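Local coordinates for protein P47 (Clostridium botulinum, PDB 6EKT) that may form part of a progenitor complex that protects botulinum neurotoxin in the host gut, and has a fold related to tubular lipid-binding proteins, at residues G233-F247 with N423-A436. Sequence-based numbering, arbitrary orientation.
Sequences GNNSEVGLLISEKLF and NVTLNVGFCIQGNA
Asn-423 OD1 approaches Asn-234 ND2 to 3.9 Å, and a bridging water that donates to both oxygens links Asn-423 OD1 to Ser-236 OG. Three residues on, Leu-426 lays its CD1 methyl over one face of the Phe-247 ring, a CH-pi contact 4.0 Å from the centroid. In the turn that follows, the carbonyl oxygen of Val-428 touches CB of Glu-244, whose carboxylate reaches past the contact to Gly-279 N. Phe-430 then stacks on Phe-247 in an offset arrangement, centroids 4.6 Å apart and planes inclined by 19°; CE1 of Phe-247 sits above the rim of the Phe-430 ring, while Ile-242 CD1 meets that ring at its edge. CG of Phe-247 is anti to the backbone N (chi1 174°), carrying the ring from the first turn of helix 244-252 onto the hairpin.

Strands 421-426 and 430-434 form a beta hairpin at one margin of a six-stranded antiparallel sheet, and strand 238-242 lies between it and strand 29-34 in the elongated TULIP-like body. Phe-430, Ile-432 and Gly-434 make paired backbone hydrogen bonds with Ile-242, Leu-240 and Val-238. On one face Leu-241 CD1 packs against Cys-431 CB (3.9 Å); on the other, Ile-432 meets Leu-240 and is covered by Phe-403 and Leu-406 of helix 403-409. Gln-433 runs extended over Ser-236, whose OG lies 3.2 Å from Gln-433 CD without bonding to the amide. Gln-433 OE1 takes a weak hydrogen bond from Asn-234 ND2, the two amide planes nearly perpendicular at 86°, and Gln-433 NE2 donates to Ile-231 O. Past the strand, Ala-436 N donates to the anti lone pair of Glu-237 OE1 (2.7 Å), and Ala-436 CB rests on Val-238 CG2 (3.8 Å).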
# COMPACT_ATOMS: atom_id res chain seq x y z
N GLY A 233 8.14 -7.12 -4.27
CA GLY A 233 9.40 -7.85 -4.02
C GLY A 233 9.16 -9.28 -3.51
O GLY A 233 8.02 -9.63 -3.18
N ASN A 234 10.23 -10.08 -3.44
CA ASN A 234 10.16 -11.50 -2.99
C ASN A 234 9.16 -12.30 -3.85
O ASN A 234 8.53 -13.22 -3.33
CB ASN A 234 9.74 -11.66 -1.50
CG ASN A 234 10.54 -10.81 -0.52
OD1 ASN A 234 11.74 -11.03 -0.31
ND2 ASN A 234 9.85 -9.88 0.16
N ASN A 235 9.00 -11.92 -5.12
CA ASN A 235 8.03 -12.54 -6.07
C ASN A 235 6.57 -12.59 -5.58
O ASN A 235 5.83 -13.53 -5.91
CB ASN A 235 8.50 -13.94 -6.51
CG ASN A 235 9.95 -13.95 -6.95
OD1 ASN A 235 10.82 -14.44 -6.23
ND2 ASN A 235 10.22 -13.37 -8.10
N SER A 236 6.18 -11.58 -4.80
CA SER A 236 4.82 -11.49 -4.27
C SER A 236 3.83 -11.30 -5.40
O SER A 236 4.08 -10.57 -6.37
CB SER A 236 4.70 -10.31 -3.32
OG SER A 236 5.76 -10.28 -2.40
N GLU A 237 2.68 -11.95 -5.25
CA GLU A 237 1.58 -11.82 -6.19
C GLU A 237 0.77 -10.54 -5.99
O GLU A 237 0.36 -9.90 -6.96
CB GLU A 237 0.68 -13.05 -6.08
CG GLU A 237 1.34 -14.27 -6.74
CD GLU A 237 0.61 -15.57 -6.53
OE1 GLU A 237 -0.37 -15.62 -5.75
OE2 GLU A 237 1.04 -16.57 -7.15
N VAL A 238 0.53 -10.18 -4.73
CA VAL A 238 -0.27 -9.00 -4.37
C VAL A 238 0.48 -8.25 -3.26
O VAL A 238 1.13 -8.87 -2.43
CB VAL A 238 -1.72 -9.38 -3.91
CG1 VAL A 238 -2.53 -8.15 -3.52
CG2 VAL A 238 -2.48 -10.09 -5.03
N GLY A 239 0.40 -6.93 -3.26
CA GLY A 239 1.04 -6.16 -2.21
C GLY A 239 0.39 -4.82 -1.98
O GLY A 239 -0.37 -4.33 -2.82
N LEU A 240 0.68 -4.23 -0.83
CA LEU A 240 0.32 -2.85 -0.62
C LEU A 240 1.34 -2.17 0.26
O LEU A 240 2.01 -2.83 1.06
CB LEU A 240 -1.12 -2.71 -0.09
CG LEU A 240 -1.57 -3.16 1.29
CD1 LEU A 240 -0.97 -2.27 2.35
CD2 LEU A 240 -3.08 -3.05 1.40
N LEU A 241 1.45 -0.87 0.09
CA LEU A 241 2.39 -0.05 0.82
C LEU A 241 1.64 1.11 1.44
O LEU A 241 0.95 1.87 0.75
CB LEU A 241 3.50 0.46 -0.11
CG LEU A 241 4.63 1.27 0.54
CD1 LEU A 241 5.38 0.43 1.58
CD2 LEU A 241 5.59 1.79 -0.55
N ILE A 242 1.79 1.24 2.75
CA ILE A 242 1.17 2.32 3.52
C ILE A 242 2.25 3.34 3.91
O ILE A 242 3.32 2.94 4.37
CB ILE A 242 0.50 1.73 4.78
CG1 ILE A 242 -0.63 0.79 4.37
CG2 ILE A 242 -0.07 2.81 5.70
CD1 ILE A 242 -0.91 -0.31 5.38
N SER A 243 1.95 4.63 3.79
CA SER A 243 2.91 5.69 4.11
C SER A 243 3.33 5.62 5.60
O SER A 243 2.60 5.09 6.45
CB SER A 243 2.34 7.08 3.84
OG SER A 243 1.33 7.42 4.80
N GLU A 244 4.54 6.10 5.88
CA GLU A 244 5.01 6.21 7.26
C GLU A 244 3.98 6.88 8.16
O GLU A 244 3.71 6.39 9.28
CB GLU A 244 6.32 6.99 7.32
CG GLU A 244 6.83 7.17 8.75
CD GLU A 244 8.01 8.12 8.80
OE1 GLU A 244 7.79 9.33 8.86
OE2 GLU A 244 9.15 7.65 8.78
N LYS A 245 3.41 7.99 7.70
CA LYS A 245 2.47 8.78 8.51
C LYS A 245 1.18 8.01 8.81
O LYS A 245 0.71 7.98 9.97
CB LYS A 245 2.19 10.14 7.83
CG LYS A 245 1.13 11.01 8.47
CD LYS A 245 1.28 12.41 7.93
CE LYS A 245 -0.04 13.14 7.84
NZ LYS A 245 0.27 14.53 7.39
N LEU A 246 0.61 7.36 7.79
CA LEU A 246 -0.58 6.51 8.03
C LEU A 246 -0.30 5.34 8.97
O LEU A 246 -1.16 4.97 9.76
CB LEU A 246 -1.17 6.03 6.70
CG LEU A 246 -1.96 7.07 5.90
CD1 LEU A 246 -2.46 6.42 4.60
CD2 LEU A 246 -3.13 7.61 6.70
N PHE A 247 0.89 4.75 8.87
CA PHE A 247 1.32 3.65 9.74
C PHE A 247 1.36 4.14 11.21
O PHE A 247 0.82 3.48 12.11
CB PHE A 247 2.69 3.13 9.29
CG PHE A 247 3.29 2.09 10.20
CD1 PHE A 247 2.71 0.82 10.33
CD2 PHE A 247 4.43 2.40 10.95
CE1 PHE A 247 3.27 -0.13 11.19
CE2 PHE A 247 5.00 1.44 11.80
CZ PHE A 247 4.43 0.18 11.92
N ASN A 423 4.33 -11.94 3.62
CA ASN A 423 5.39 -11.15 4.23
C ASN A 423 4.86 -9.80 4.71
O ASN A 423 3.95 -9.22 4.12
CB ASN A 423 6.56 -10.93 3.25
CG ASN A 423 7.36 -12.20 2.96
OD1 ASN A 423 7.54 -12.56 1.80
ND2 ASN A 423 7.84 -12.87 4.01
N VAL A 424 5.44 -9.31 5.80
CA VAL A 424 5.08 -8.02 6.39
C VAL A 424 6.41 -7.36 6.72
O VAL A 424 7.21 -7.91 7.50
CB VAL A 424 4.22 -8.19 7.67
CG1 VAL A 424 3.93 -6.85 8.31
CG2 VAL A 424 2.91 -8.92 7.36
N THR A 425 6.63 -6.18 6.14
CA THR A 425 7.90 -5.48 6.26
C THR A 425 7.67 -4.03 6.69
O THR A 425 6.82 -3.34 6.13
CB THR A 425 8.64 -5.51 4.89
OG1 THR A 425 8.90 -6.87 4.54
CG2 THR A 425 9.99 -4.77 4.95
N LEU A 426 8.47 -3.56 7.66
CA LEU A 426 8.58 -2.14 7.91
C LEU A 426 9.89 -1.61 7.35
O LEU A 426 10.95 -2.04 7.77
CB LEU A 426 8.46 -1.82 9.41
CG LEU A 426 8.54 -0.35 9.80
CD1 LEU A 426 7.37 0.43 9.20
CD2 LEU A 426 8.60 -0.22 11.34
N ASN A 427 9.82 -0.67 6.41
CA ASN A 427 11.01 -0.01 5.89
C ASN A 427 10.62 1.39 5.45
O ASN A 427 10.46 1.65 4.24
CB ASN A 427 11.64 -0.81 4.74
CG ASN A 427 13.02 -0.31 4.39
OD1 ASN A 427 13.57 0.54 5.08
ND2 ASN A 427 13.60 -0.85 3.31
N VAL A 428 10.47 2.28 6.43
CA VAL A 428 9.92 3.65 6.26
C VAL A 428 8.40 3.56 6.04
O VAL A 428 7.62 3.91 6.94
CB VAL A 428 10.64 4.53 5.19
CG1 VAL A 428 10.13 5.97 5.29
CG2 VAL A 428 12.14 4.50 5.39
N GLY A 429 8.00 3.06 4.86
CA GLY A 429 6.61 2.61 4.67
C GLY A 429 6.39 1.21 5.23
O GLY A 429 7.34 0.49 5.53
N PHE A 430 5.13 0.83 5.34
CA PHE A 430 4.76 -0.48 5.85
C PHE A 430 4.17 -1.32 4.72
O PHE A 430 3.17 -0.93 4.10
CB PHE A 430 3.78 -0.30 7.02
CG PHE A 430 3.51 -1.55 7.81
CD1 PHE A 430 4.49 -2.08 8.66
CD2 PHE A 430 2.26 -2.17 7.74
CE1 PHE A 430 4.22 -3.23 9.41
CE2 PHE A 430 1.99 -3.32 8.49
CZ PHE A 430 2.97 -3.85 9.33
N CYS A 431 4.77 -2.49 4.46
CA CYS A 431 4.42 -3.27 3.27
C CYS A 431 3.88 -4.64 3.64
O CYS A 431 4.55 -5.40 4.35
CB CYS A 431 5.61 -3.39 2.33
SG CYS A 431 5.26 -4.30 0.81
N ILE A 432 2.67 -4.91 3.19
CA ILE A 432 2.00 -6.20 3.39
C ILE A 432 1.94 -6.88 2.01
O ILE A 432 1.48 -6.26 1.06
CB ILE A 432 0.57 -6.01 3.96
CG1 ILE A 432 0.64 -5.36 5.37
CG2 ILE A 432 -0.19 -7.33 4.01
CD1 ILE A 432 -0.68 -4.78 5.86
N GLN A 433 2.42 -8.12 1.92
CA GLN A 433 2.39 -8.86 0.64
C GLN A 433 1.68 -10.18 0.86
O GLN A 433 1.72 -10.74 1.98
CB GLN A 433 3.81 -9.10 0.11
CG GLN A 433 4.60 -7.85 -0.26
CD GLN A 433 6.11 -8.06 -0.18
OE1 GLN A 433 6.59 -8.92 0.56
NE2 GLN A 433 6.86 -7.29 -0.96
N GLY A 434 1.01 -10.65 -0.18
CA GLY A 434 0.25 -11.90 -0.13
C GLY A 434 0.14 -12.69 -1.43
O GLY A 434 0.61 -12.25 -2.50
N ASN A 435 -0.46 -13.87 -1.32
CA ASN A 435 -0.81 -14.68 -2.49
C ASN A 435 -2.18 -14.30 -2.99
O ASN A 435 -3.07 -13.98 -2.21
CB ASN A 435 -0.77 -16.18 -2.15
CG ASN A 435 0.65 -16.70 -2.00
OD1 ASN A 435 1.59 -16.19 -2.63
ND2 ASN A 435 0.82 -17.75 -1.19
N ALA A 436 -2.30 -14.31 -4.31
CA ALA A 436 -3.57 -14.15 -5.00
C ALA A 436 -4.27 -15.50 -5.11
O ALA A 436 -5.49 -15.56 -5.20
CB ALA A 436 -3.34 -13.56 -6.37
O HOH W 1 5.98 -12.30 -0.15